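Local coordinates for protease Do-like 2, chloroplastic (Arabidopsis thaliana, PDB 4FLN), which performs the primary cleavage of the photodamaged D1 protein of plant photosystem II, acting as a serine protease of the Deg family, at residues G334-I339 and Q351-P356; R283-S288 and Y406-F411. All blocks are in the same frame, centred on the assembly; numbering follows the deposited sequence.

Both contacts reach the sheet of the first PDZ domain but do different work. Interaction 1 joins two neighbouring strands of one hairpin, and four backbone hydrogen bonds carry it; its Ala337, Ile339, Val352 and Leu354 are buried, while Ile336 and Gln351 lie at the surface. Interaction 2 has no hydrogen bond across it. There a turn following strand 279-284 meets the loop after helix 398-406 of the second PDZ domain through proline, threonine and valine carbons laid on side chains and backbone, in a partly buried seam between domains. The centres are about 16 Å apart, and the nearest atoms about 6 Å, so the two do not touch.

Interaction 1: residues G334-I339 and Q351-P356; sequences GDIAEI and QVVLRP
Strands 336-343 and 346-353 form an antiparallel beta hairpin in the sheet of the first PDZ domain, and backbone hydrogen bonds continue to Asp335, Leu354 and Gly334. Ala337 and Val352 form a hydrogen-bonded pair, each N-H meeting the other's carbonyl, with Ala337 N 3.0 Å from Val352 O. Leu354 N then reaches Asp335 O at 2.9 Å, almost along the C=O axis, and Gly334 N binds Leu354 O. On one face Leu354 CD1 rests against the small Ala337 CB, 4.0 Å away. Beside them Ile339, with CG1 anti to its carbonyl carbon and an extended chi2 of 177°, sends CD1 obliquely across to Val352 CG2, 3.8 Å away. The other face bears Ile336, whose CG2 rests on Gln351 CB at 3.6 Å, while its CG1 only loosely approaches Val353 CG2. At the open end Arg355, bent at chi2 and chi3, folds back so that one guanidinium face lies over Gly334 CA. Asp335 turns its carboxylate to Phe332 N. The hairpin's Ala337-Ile339 face packs on Phe303 and Ile300 of strand 299-303, with Leu354 against Pro253 and Lys331 in adjoining loops.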
loop_
_atom_site.group_PDB
_atom_site.type_symbol
_atom_site.label_atom_id
_atom_site.label_comp_id
_atom_site.label_asym_id
_atom_site.label_seq_id
_atom_site.Cartn_x
_atom_site.Cartn_y
_atom_site.Cartn_z
ATOM N N GLY B 334 -3.723 4.090 -49.791
ATOM C CA GLY B 334 -4.062 3.856 -51.180
ATOM C C GLY B 334 -2.934 3.269 -52.006
ATOM O O GLY B 334 -3.167 2.775 -53.110
ATOM N N ASP B 335 -1.713 3.319 -51.480
ATOM C CA ASP B 335 -0.546 2.859 -52.234
ATOM C C ASP B 335 -0.533 1.357 -52.463
ATOM O O ASP B 335 -1.080 0.584 -51.673
ATOM C CB ASP B 335 0.753 3.250 -51.532
ATOM C CG ASP B 335 1.105 4.707 -51.717
ATOM O OD1 ASP B 335 0.391 5.413 -52.475
ATOM O OD2 ASP B 335 2.116 5.133 -51.112
ATOM N N ILE B 336 0.116 0.944 -53.542
ATOM C CA ILE B 336 0.307 -0.475 -53.805
ATOM C C ILE B 336 1.747 -0.902 -53.513
ATOM O O ILE B 336 2.701 -0.227 -53.905
ATOM C CB ILE B 336 -0.065 -0.825 -55.256
ATOM C CG1 ILE B 336 -1.536 -0.474 -55.519
ATOM C CG2 ILE B 336 0.229 -2.283 -55.545
ATOM C CD1 ILE B 336 -2.172 -1.208 -56.693
ATOM N N ALA B 337 1.893 -2.014 -52.804
ATOM C CA ALA B 337 3.205 -2.624 -52.588
ATOM C C ALA B 337 3.290 -3.946 -53.335
ATOM O O ALA B 337 2.327 -4.706 -53.358
ATOM C CB ALA B 337 3.462 -2.855 -51.100
ATOM N N GLU B 338 4.434 -4.217 -53.954
ATOM C CA GLU B 338 4.672 -5.529 -54.535
ATOM C C GLU B 338 5.234 -6.473 -53.482
ATOM O O GLU B 338 6.163 -6.138 -52.760
ATOM C CB GLU B 338 5.598 -5.429 -55.735
ATOM C CG GLU B 338 5.069 -4.509 -56.821
ATOM C CD GLU B 338 5.947 -4.496 -58.049
ATOM O OE1 GLU B 338 5.794 -3.576 -58.883
ATOM O OE2 GLU B 338 6.786 -5.412 -58.180
ATOM N N ILE B 339 4.652 -7.656 -53.375
ATOM C CA ILE B 339 5.055 -8.573 -52.328
ATOM C C ILE B 339 5.394 -9.955 -52.877
ATOM O O ILE B 339 4.557 -10.627 -53.478
ATOM C CB ILE B 339 3.973 -8.657 -51.233
ATOM C CG1 ILE B 339 3.749 -7.276 -50.610
ATOM C CG2 ILE B 339 4.358 -9.673 -50.167
ATOM C CD1 ILE B 339 2.656 -7.228 -49.559
ATOM N N GLN B 351 0.366 -7.990 -55.793
ATOM C CA GLN B 351 0.233 -6.588 -55.408
ATOM C C GLN B 351 -0.830 -6.441 -54.320
ATOM O O GLN B 351 -1.845 -7.128 -54.346
ATOM C CB GLN B 351 -0.166 -5.726 -56.599
ATOM C CG GLN B 351 0.746 -5.824 -57.790
ATOM C CD GLN B 351 0.290 -4.927 -58.926
ATOM O OE1 GLN B 351 0.531 -3.718 -58.908
ATOM N NE2 GLN B 351 -0.378 -5.512 -59.918
ATOM N N VAL B 352 -0.594 -5.542 -53.369
ATOM C CA VAL B 352 -1.546 -5.305 -52.295
ATOM C C VAL B 352 -1.769 -3.825 -52.059
ATOM O O VAL B 352 -0.819 -3.055 -51.976
ATOM C CB VAL B 352 -1.079 -5.917 -50.976
ATOM C CG1 VAL B 352 -2.162 -5.751 -49.928
ATOM C CG2 VAL B 352 -0.742 -7.385 -51.163
ATOM N N VAL B 353 -3.029 -3.424 -51.960
ATOM C CA VAL B 353 -3.336 -2.059 -51.570
ATOM C C VAL B 353 -3.163 -1.952 -50.063
ATOM O O VAL B 353 -3.599 -2.838 -49.323
ATOM C CB VAL B 353 -4.782 -1.653 -51.933
ATOM C CG1 VAL B 353 -5.053 -0.210 -51.500
ATOM C CG2 VAL B 353 -5.041 -1.838 -53.423
ATOM N N LEU B 354 -2.522 -0.876 -49.615
ATOM C CA LEU B 354 -2.315 -0.651 -48.192
ATOM C C LEU B 354 -3.201 0.471 -47.667
ATOM O O LEU B 354 -3.107 1.607 -48.112
ATOM C CB LEU B 354 -0.858 -0.299 -47.922
ATOM C CG LEU B 354 0.159 -1.131 -48.687
ATOM C CD1 LEU B 354 1.568 -0.602 -48.451
ATOM C CD2 LEU B 354 0.030 -2.578 -48.281
ATOM N N ARG B 355 -4.060 0.159 -46.709
ATOM C CA ARG B 355 -4.844 1.205 -46.072
ATOM C C ARG B 355 -4.599 1.208 -44.570
ATOM O O ARG B 355 -4.132 0.212 -44.016
ATOM C CB ARG B 355 -6.332 1.063 -46.406
ATOM C CG ARG B 355 -6.635 1.266 -47.884
ATOM C CD ARG B 355 -7.759 2.271 -48.103
ATOM N NE ARG B 355 -7.265 3.562 -48.578
ATOM C CZ ARG B 355 -7.445 4.032 -49.808
ATOM N NH1 ARG B 355 -8.118 3.324 -50.696
ATOM N NH2 ARG B 355 -6.956 5.216 -50.149
ATOM N N PRO B 356 -4.879 2.344 -43.918
ATOM C CA PRO B 356 -4.756 2.461 -42.464
ATOM C C PRO B 356 -5.628 1.430 -41.771
ATOM O O PRO B 356 -6.657 1.047 -42.310
ATOM C CB PRO B 356 -5.265 3.878 -42.177
ATOM C CG PRO B 356 -5.893 4.353 -43.430
ATOM C CD PRO B 356 -5.241 3.625 -44.539
#

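Interaction 2: residues R283-S288 and Y406-F411; sequences RVEPTS and YSVARF
Thr287 has a chi1 of 75°, which places OG1 between its backbone N and carbonyl carbon and CG2 anti to that carbon; in Val408, at -53°, the methyl CG2 takes the crowded position. These torsions help to set the two methyl groups that meet the opposite segment. Val408 CG2 lies 3.7 Å from Pro286 CD, and the valine crosses the proline at about a right angle. Thr287 CG2 reaches down to the backbone of the loop, 3.3 Å from Ala409 O and 3.6 Å from Phe411 C, and also touches Ala409 CB. The Pro286 ring spans the ground between, with CB, CG and CD each near Ala409 O. Contact is therefore made by carbon against carbon and carbon against carbonyl oxygen, and no hydrogen bond joins the segments. Pro286 and Thr287 are presented by a type I beta turn from Glu285 to Ser288. Glu285 O takes both Ser288 N and Ser288 OG, the latter at 3.0 Å on a lone pair, so the carbonyl is gripped twice within the turn. Glu285 itself sends its carboxylate to a salt bridge with Arg357, while Thr287 and Ala409 both rest on Val358. A bound peptide packs against Glu285, Val408 and Arg410. The arrangement is an interdomain seam, where a turn following a strand of the first PDZ domain leans on the loop after helix 398-406 of the second.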
loop_
_atom_site.group_PDB
_atom_site.type_symbol
_atom_site.label_atom_id
_atom_site.label_comp_id
_atom_site.label_asym_id
_atom_site.label_seq_id
_atom_site.Cartn_x
_atom_site.Cartn_y
_atom_site.Cartn_z
ATOM N N ARG B 283 -3.026 -14.759 -40.131
ATOM C CA ARG B 283 -4.373 -14.221 -40.252
ATOM C C ARG B 283 -4.345 -12.966 -41.117
ATOM O O ARG B 283 -3.324 -12.281 -41.198
ATOM C CB ARG B 283 -4.954 -13.894 -38.872
ATOM C CG ARG B 283 -6.306 -14.516 -38.602
ATOM C CD ARG B 283 -6.177 -15.821 -37.825
ATOM N NE ARG B 283 -6.929 -16.925 -38.429
ATOM C CZ ARG B 283 -8.160 -17.286 -38.080
ATOM N NH1 ARG B 283 -8.812 -16.628 -37.128
ATOM N NH2 ARG B 283 -8.742 -18.311 -38.689
ATOM N N VAL B 284 -5.473 -12.673 -41.757
ATOM C CA VAL B 284 -5.631 -11.469 -42.563
ATOM C C VAL B 284 -6.867 -10.705 -42.099
ATOM O O VAL B 284 -7.853 -11.304 -41.673
ATOM C CB VAL B 284 -5.803 -11.816 -44.052
ATOM C CG1 VAL B 284 -4.557 -12.469 -44.585
ATOM C CG2 VAL B 284 -6.984 -12.747 -44.236
ATOM N N GLU B 285 -6.810 -9.383 -42.178
ATOM C CA GLU B 285 -7.976 -8.557 -41.893
ATOM C C GLU B 285 -8.953 -8.509 -43.072
ATOM O O GLU B 285 -8.592 -8.122 -44.182
ATOM C CB GLU B 285 -7.553 -7.144 -41.505
ATOM C CG GLU B 285 -7.187 -6.981 -40.046
ATOM C CD GLU B 285 -6.676 -5.589 -39.736
ATOM O OE1 GLU B 285 -7.370 -4.602 -40.083
ATOM O OE2 GLU B 285 -5.571 -5.484 -39.158
ATOM N N PRO B 286 -10.210 -8.890 -42.822
ATOM C CA PRO B 286 -11.263 -8.921 -43.842
ATOM C C PRO B 286 -11.509 -7.582 -44.520
ATOM O O PRO B 286 -11.981 -7.586 -45.650
ATOM C CB PRO B 286 -12.505 -9.329 -43.047
ATOM C CG PRO B 286 -11.968 -10.069 -41.878
ATOM C CD PRO B 286 -10.698 -9.361 -41.515
ATOM N N THR B 287 -11.218 -6.462 -43.865
ATOM C CA THR B 287 -11.477 -5.171 -44.499
ATOM C C THR B 287 -10.306 -4.660 -45.313
ATOM O O THR B 287 -10.409 -3.608 -45.936
ATOM C CB THR B 287 -11.906 -4.055 -43.507
ATOM O OG1 THR B 287 -10.776 -3.594 -42.752
ATOM C CG2 THR B 287 -13.024 -4.540 -42.585
ATOM N N SER B 288 -9.208 -5.408 -45.323
ATOM C CA SER B 288 -8.007 -4.993 -46.047
ATOM C C SER B 288 -7.910 -5.719 -47.390
ATOM O O SER B 288 -8.421 -6.832 -47.536
ATOM C CB SER B 288 -6.751 -5.242 -45.218
ATOM O OG SER B 288 -6.327 -6.587 -45.336
ATOM N N TYR B 406 -9.570 -8.931 -29.006
ATOM C CA TYR B 406 -9.336 -10.023 -29.961
ATOM C C TYR B 406 -10.082 -9.978 -31.304
ATOM O O TYR B 406 -9.916 -10.868 -32.139
ATOM C CB TYR B 406 -9.590 -11.375 -29.275
ATOM C CG TYR B 406 -8.587 -11.706 -28.189
ATOM C CD1 TYR B 406 -8.141 -13.007 -27.994
ATOM C CD2 TYR B 406 -8.074 -10.711 -27.370
ATOM C CE1 TYR B 406 -7.221 -13.301 -27.008
ATOM C CE2 TYR B 406 -7.156 -10.992 -26.386
ATOM C CZ TYR B 406 -6.731 -12.288 -26.205
ATOM O OH TYR B 406 -5.812 -12.560 -25.214
ATOM N N SER B 407 -10.917 -8.972 -31.513
ATOM C CA SER B 407 -11.807 -8.997 -32.672
ATOM C C SER B 407 -11.486 -7.965 -33.756
ATOM O O SER B 407 -11.039 -6.856 -33.470
ATOM C CB SER B 407 -13.262 -8.861 -32.231
ATOM O OG SER B 407 -14.095 -8.694 -33.357
ATOM N N VAL B 408 -11.730 -8.344 -35.006
ATOM C CA VAL B 408 -11.454 -7.467 -36.138
ATOM C C VAL B 408 -12.748 -7.090 -36.845
ATOM O O VAL B 408 -13.735 -7.804 -36.754
ATOM C CB VAL B 408 -10.506 -8.130 -37.165
ATOM C CG1 VAL B 408 -9.252 -8.620 -36.482
ATOM C CG2 VAL B 408 -11.207 -9.270 -37.877
ATOM N N ALA B 409 -12.738 -5.960 -37.538
ATOM C CA ALA B 409 -13.885 -5.547 -38.336
ATOM C C ALA B 409 -14.139 -6.521 -39.492
ATOM O O ALA B 409 -13.229 -6.825 -40.257
ATOM C CB ALA B 409 -13.667 -4.134 -38.870
ATOM N N ARG B 410 -15.375 -7.007 -39.610
ATOM C CA ARG B 410 -15.768 -7.885 -40.719
ATOM C C ARG B 410 -16.119 -7.102 -41.987
ATOM O O ARG B 410 -16.116 -7.653 -43.089
ATOM C CB ARG B 410 -16.952 -8.777 -40.325
ATOM C CG ARG B 410 -16.648 -9.813 -39.254
ATOM C CD ARG B 410 -17.902 -10.584 -38.872
ATOM N NE ARG B 410 -19.001 -9.684 -38.527
ATOM C CZ ARG B 410 -19.821 -9.850 -37.492
ATOM N NH1 ARG B 410 -19.678 -10.892 -36.679
ATOM N NH2 ARG B 410 -20.786 -8.966 -37.269
ATOM N N PHE B 411 -16.439 -5.823 -41.821
ATOM C CA PHE B 411 -16.705 -4.934 -42.950
ATOM C C PHE B 411 -16.500 -3.492 -42.506
ATOM O O PHE B 411 -16.440 -3.215 -41.306
ATOM C CB PHE B 411 -18.124 -5.134 -43.470
ATOM C CG PHE B 411 -19.175 -5.027 -42.403
ATOM C CD1 PHE B 411 -19.658 -3.790 -42.010
ATOM C CD2 PHE B 411 -19.672 -6.161 -41.786
ATOM C CE1 PHE B 411 -20.619 -3.688 -41.024
ATOM C CE2 PHE B 411 -20.638 -6.061 -40.800
ATOM C CZ PHE B 411 -21.111 -4.823 -40.422
#